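Local coordinates for 6-phosphogluconolactonase (Leishmania braziliensis, PDB 3CSS), which probably hydrolyses 6-phosphogluconolactone to 6-phosphogluconate, the second step in the oxidative stage of the pentose phosphate pathway, at residues 126-138 and 177-189. Sequence-based numbering, arbitrary orientation.
Sequences AWAVAQDYEVKLL and VAATDEEHVVSVS. Unlike the reference sequence in segment 126-138: Val135 (reference Ala).
Trp127 and His184 meet in an edge-to-face aromatic pair where helix 123-140 packs, nearly antiparallel, on 186-189, an outermost strand of the mixed sheet in this Rossmann-like alpha/beta fold. The six-membered ring of the tryptophan turns its edge to the imidazole face, with planes 53° apart and CH2 3.4 Å from His184 ND1. Val188 covers one face of the indole: its CG2 makes a CH-pi contact 3.9 Å from the centroid of the five-membered ring, while CG1 turns to Ala126 and Ala130. Further along, Val186 fits its CG1 against Ala130 CB and rests CG2 against both Tyr133 CD2 and Leu137 CD1, the latter lying over the tyrosine ring. The backbones draw close here, with Ala130 CA 5.3 Å from Val186 CA.

The polar counterpart of this packing is Glu134. With CG anti to the backbone N (chi1 171°) and the chain extended beyond it, the carboxylate reaches the start of the strand. There OE1 accepts from Val185 N at 2.9 Å and, in a straighter bond (168°), from Val186 N; both donors lie on the same face of the carboxylate plane. A water within hydrogen-bonding distance of Gln131 OE1 and Val186 O bridges helix and strand.

Beside the aromatic pair, Asp181 orders the loop and fixes the imidazole. Its OD1 accepts from Glu183 N, closing an Asx turn, and from His184 N, which extends it to an Asx motif. Asp181 OD2 lies at the indole edge, 3.4 Å from Trp127 CH2, and accepts from Ser187 OG on its anti side and, through its syn lone pair, from His184 ND1 at 2.8 Å.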
loop_
_atom_site.group_PDB
_atom_site.type_symbol
_atom_site.label_atom_id
_atom_site.label_comp_id
_atom_site.label_asym_id
_atom_site.label_seq_id
_atom_site.Cartn_x
_atom_site.Cartn_y
_atom_site.Cartn_z
ATOM N N ALA A 126 5.486 -16.767 -7.132
ATOM C CA ALA A 126 5.088 -15.631 -6.307
ATOM C C ALA A 126 5.803 -15.650 -4.945
ATOM O O ALA A 126 6.324 -14.633 -4.505
ATOM C CB ALA A 126 3.539 -15.596 -6.132
ATOM N N TRP A 127 5.824 -16.798 -4.279
ATOM C CA TRP A 127 6.560 -16.933 -3.017
ATOM C C TRP A 127 8.047 -16.649 -3.169
ATOM O O TRP A 127 8.642 -16.035 -2.292
ATOM C CB TRP A 127 6.369 -18.319 -2.402
ATOM C CG TRP A 127 5.173 -18.442 -1.481
ATOM C CD1 TRP A 127 4.151 -19.332 -1.587
ATOM C CD2 TRP A 127 4.895 -17.652 -0.313
ATOM N NE1 TRP A 127 3.250 -19.149 -0.562
ATOM C CE2 TRP A 127 3.678 -18.119 0.231
ATOM C CE3 TRP A 127 5.551 -16.589 0.325
ATOM C CZ2 TRP A 127 3.117 -17.575 1.378
ATOM C CZ3 TRP A 127 4.987 -16.048 1.464
ATOM C CH2 TRP A 127 3.780 -16.536 1.976
ATOM N N ALA A 128 8.645 -17.102 -4.266
ATOM C CA ALA A 128 10.059 -16.848 -4.507
ATOM C C ALA A 128 10.333 -15.338 -4.547
ATOM O O ALA A 128 11.286 -14.861 -3.926
ATOM C CB ALA A 128 10.502 -17.521 -5.797
ATOM N N VAL A 129 9.479 -14.593 -5.256
ATOM C CA VAL A 129 9.584 -13.123 -5.316
ATOM C C VAL A 129 9.321 -12.479 -3.939
ATOM O O VAL A 129 10.076 -11.607 -3.516
ATOM C CB VAL A 129 8.631 -12.519 -6.382
ATOM C CG1 VAL A 129 8.666 -10.993 -6.347
ATOM C CG2 VAL A 129 8.986 -13.037 -7.770
ATOM N N ALA A 130 8.277 -12.935 -3.244
ATOM C CA ALA A 130 7.950 -12.450 -1.898
ATOM C C ALA A 130 9.123 -12.591 -0.934
ATOM O O ALA A 130 9.444 -11.663 -0.188
ATOM C CB ALA A 130 6.711 -13.185 -1.334
ATOM N N GLN A 131 9.756 -13.760 -0.961
ATOM C CA GLN A 131 10.848 -14.070 -0.037
ATOM C C GLN A 131 12.082 -13.198 -0.275
ATOM O O GLN A 131 12.681 -12.686 0.671
ATOM C CB GLN A 131 11.187 -15.546 -0.133
ATOM C CG GLN A 131 10.090 -16.421 0.452
ATOM C CD GLN A 131 10.219 -16.600 1.957
ATOM O OE1 GLN A 131 9.479 -15.983 2.745
ATOM N NE2 GLN A 131 11.148 -17.466 2.365
ATOM N N ASP A 132 12.430 -12.996 -1.540
ATOM C CA ASP A 132 13.545 -12.121 -1.899
ATOM C C ASP A 132 13.265 -10.663 -1.499
ATOM O O ASP A 132 14.166 -9.949 -1.037
ATOM C CB ASP A 132 13.848 -12.217 -3.400
ATOM C CG ASP A 132 14.655 -13.469 -3.775
ATOM O OD1 ASP A 132 15.100 -14.238 -2.876
ATOM O OD2 ASP A 132 14.862 -13.677 -4.998
ATOM N N TYR A 133 12.022 -10.228 -1.676
ATOM C CA TYR A 133 11.643 -8.860 -1.332
ATOM C C TYR A 133 11.658 -8.667 0.187
ATOM O O TYR A 133 12.127 -7.660 0.686
ATOM C CB TYR A 133 10.267 -8.526 -1.937
ATOM C CG TYR A 133 9.791 -7.108 -1.756
ATOM C CD1 TYR A 133 10.663 -6.023 -1.824
ATOM C CD2 TYR A 133 8.441 -6.844 -1.569
ATOM C CE1 TYR A 133 10.206 -4.721 -1.659
ATOM C CE2 TYR A 133 7.973 -5.545 -1.447
ATOM C CZ TYR A 133 8.851 -4.489 -1.474
ATOM O OH TYR A 133 8.347 -3.212 -1.313
ATOM N N GLU A 134 11.158 -9.655 0.921
ATOM C CA GLU A 134 11.207 -9.633 2.384
ATOM C C GLU A 134 12.633 -9.496 2.934
ATOM O O GLU A 134 12.888 -8.711 3.838
ATOM C CB GLU A 134 10.545 -10.887 2.946
ATOM C CG GLU A 134 10.736 -11.043 4.427
ATOM C CD GLU A 134 9.812 -12.077 5.038
ATOM O OE1 GLU A 134 8.630 -12.153 4.640
ATOM O OE2 GLU A 134 10.300 -12.829 5.915
ATOM N N VAL A 135 13.550 -10.284 2.386
ATOM C CA VAL A 135 14.968 -10.188 2.732
ATOM C C VAL A 135 15.482 -8.764 2.511
ATOM O O VAL A 135 16.163 -8.187 3.378
ATOM C CB VAL A 135 15.807 -11.194 1.908
ATOM C CG1 VAL A 135 17.292 -10.934 2.114
ATOM C CG2 VAL A 135 15.450 -12.635 2.289
ATOM N N LYS A 136 15.133 -8.193 1.359
ATOM C CA LYS A 136 15.556 -6.838 1.024
ATOM C C LYS A 136 14.997 -5.823 2.021
ATOM O O LYS A 136 15.720 -4.946 2.482
ATOM C CB LYS A 136 15.145 -6.484 -0.412
ATOM C CG LYS A 136 16.126 -5.652 -1.133
ATOM C CD LYS A 136 15.633 -5.236 -2.499
ATOM C CE LYS A 136 16.075 -6.180 -3.600
ATOM N NZ LYS A 136 15.840 -5.562 -4.926
ATOM N N LEU A 137 13.711 -5.952 2.363
ATOM C CA LEU A 137 13.068 -5.028 3.305
ATOM C C LEU A 137 13.719 -5.119 4.693
ATOM O O LEU A 137 14.023 -4.109 5.317
ATOM C CB LEU A 137 11.559 -5.299 3.395
ATOM C CG LEU A 137 10.735 -4.977 2.130
ATOM C CD1 LEU A 137 9.274 -5.426 2.327
ATOM C CD2 LEU A 137 10.830 -3.462 1.726
ATOM N N LEU A 138 13.959 -6.341 5.146
ATOM C CA LEU A 138 14.524 -6.562 6.478
ATOM C C LEU A 138 15.966 -6.051 6.559
ATOM O O LEU A 138 16.447 -5.711 7.642
ATOM C CB LEU A 138 14.443 -8.033 6.841
ATOM C CG LEU A 138 13.049 -8.581 7.149
ATOM C CD1 LEU A 138 13.072 -10.101 7.199
ATOM C CD2 LEU A 138 12.488 -8.013 8.442
ATOM N N VAL A 177 -3.858 -16.347 0.260
ATOM C CA VAL A 177 -2.872 -16.582 1.306
ATOM C C VAL A 177 -2.676 -15.336 2.202
ATOM O O VAL A 177 -2.711 -15.441 3.428
ATOM C CB VAL A 177 -1.499 -17.037 0.708
ATOM C CG1 VAL A 177 -0.417 -16.959 1.760
ATOM C CG2 VAL A 177 -1.614 -18.453 0.157
ATOM N N ALA A 178 -2.533 -14.169 1.572
ATOM C CA ALA A 178 -2.277 -12.906 2.280
ATOM C C ALA A 178 -3.378 -12.551 3.268
ATOM O O ALA A 178 -3.129 -11.924 4.283
ATOM C CB ALA A 178 -2.089 -11.777 1.274
ATOM N N ALA A 179 -4.617 -12.928 2.966
ATOM C CA ALA A 179 -5.729 -12.567 3.833
ATOM C C ALA A 179 -5.598 -13.113 5.248
ATOM O O ALA A 179 -6.157 -12.541 6.173
ATOM C CB ALA A 179 -7.047 -13.019 3.208
ATOM N N THR A 180 -4.899 -14.245 5.411
ATOM C CA THR A 180 -4.709 -14.854 6.728
ATOM C C THR A 180 -3.236 -15.091 7.059
ATOM O O THR A 180 -2.919 -15.826 8.009
ATOM C CB THR A 180 -5.505 -16.186 6.871
ATOM O OG1 THR A 180 -5.087 -17.133 5.856
ATOM C CG2 THR A 180 -6.997 -15.923 6.751
ATOM N N ASP A 181 -2.343 -14.423 6.338
ATOM C CA ASP A 181 -0.914 -14.614 6.558
ATOM C C ASP A 181 -0.471 -13.731 7.692
ATOM O O ASP A 181 -0.370 -12.516 7.528
ATOM C CB ASP A 181 -0.119 -14.302 5.294
ATOM C CG ASP A 181 1.359 -14.680 5.410
ATOM O OD1 ASP A 181 1.885 -14.785 6.547
ATOM O OD2 ASP A 181 1.991 -14.867 4.350
ATOM N N GLU A 182 -0.214 -14.350 8.849
ATOM C CA GLU A 182 0.286 -13.658 10.039
ATOM C C GLU A 182 1.752 -13.985 10.324
ATOM O O GLU A 182 2.252 -13.690 11.410
ATOM C CB GLU A 182 -0.546 -14.053 11.271
ATOM C CG GLU A 182 -2.033 -13.726 11.178
ATOM C CD GLU A 182 -2.317 -12.234 11.042
ATOM O OE1 GLU A 182 -1.409 -11.401 11.295
ATOM O OE2 GLU A 182 -3.465 -11.894 10.693
ATOM N N GLU A 183 2.438 -14.583 9.353
ATOM C CA GLU A 183 3.787 -15.133 9.539
ATOM C C GLU A 183 4.887 -14.446 8.724
ATOM O O GLU A 183 6.073 -14.594 9.037
ATOM C CB GLU A 183 3.782 -16.621 9.164
ATOM C CG GLU A 183 2.900 -17.499 10.042
ATOM C CD GLU A 183 2.921 -18.967 9.624
ATOM O OE1 GLU A 183 3.293 -19.266 8.464
ATOM O OE2 GLU A 183 2.558 -19.823 10.457
ATOM N N HIS A 184 4.526 -13.752 7.652
ATOM C CA HIS A 184 5.524 -13.165 6.753
ATOM C C HIS A 184 5.436 -11.647 6.700
ATOM O O HIS A 184 4.392 -11.060 6.983
ATOM C CB HIS A 184 5.378 -13.746 5.343
ATOM C CG HIS A 184 5.455 -15.243 5.291
ATOM N ND1 HIS A 184 4.335 -16.044 5.276
ATOM C CD2 HIS A 184 6.518 -16.082 5.239
ATOM C CE1 HIS A 184 4.703 -17.313 5.206
ATOM N NE2 HIS A 184 6.024 -17.365 5.202
ATOM N N VAL A 185 6.550 -11.015 6.336
ATOM C CA VAL A 185 6.575 -9.583 6.016
ATOM C C VAL A 185 5.937 -9.321 4.642
ATOM O O VAL A 185 5.185 -8.370 4.475
ATOM C CB VAL A 185 8.033 -9.040 6.018
ATOM C CG1 VAL A 185 8.115 -7.636 5.495
ATOM C CG2 VAL A 185 8.647 -9.118 7.431
ATOM N N VAL A 186 6.289 -10.145 3.656
ATOM C CA VAL A 186 5.707 -10.067 2.319
ATOM C C VAL A 186 4.974 -11.373 2.038
ATOM O O VAL A 186 5.544 -12.466 2.184
ATOM C CB VAL A 186 6.794 -9.839 1.217
ATOM C CG1 VAL A 186 6.166 -9.672 -0.145
ATOM C CG2 VAL A 186 7.665 -8.657 1.555
ATOM N N SER A 187 3.707 -11.258 1.655
ATOM C CA SER A 187 2.889 -12.417 1.347
ATOM C C SER A 187 2.479 -12.367 -0.130
ATOM O O SER A 187 2.979 -11.543 -0.896
ATOM C CB SER A 187 1.665 -12.426 2.255
ATOM O OG SER A 187 0.956 -13.656 2.189
ATOM N N VAL A 188 1.581 -13.265 -0.515
ATOM C CA VAL A 188 1.223 -13.472 -1.904
ATOM C C VAL A 188 -0.288 -13.625 -2.078
ATOM O O VAL A 188 -1.002 -14.010 -1.147
ATOM C CB VAL A 188 1.945 -14.730 -2.451
ATOM C CG1 VAL A 188 3.455 -14.539 -2.325
ATOM C CG2 VAL A 188 1.487 -15.999 -1.739
ATOM N N SER A 189 -0.765 -13.356 -3.284
ATOM C CA SER A 189 -2.173 -13.521 -3.593
ATOM C C SER A 189 -2.405 -13.510 -5.078
ATOM O O SER A 189 -1.584 -12.995 -5.827
ATOM C CB SER A 189 -2.957 -12.355 -3.018
ATOM O OG SER A 189 -2.525 -11.160 -3.639
HETATM O O HOH W 1 7.972 -13.687 2.405
#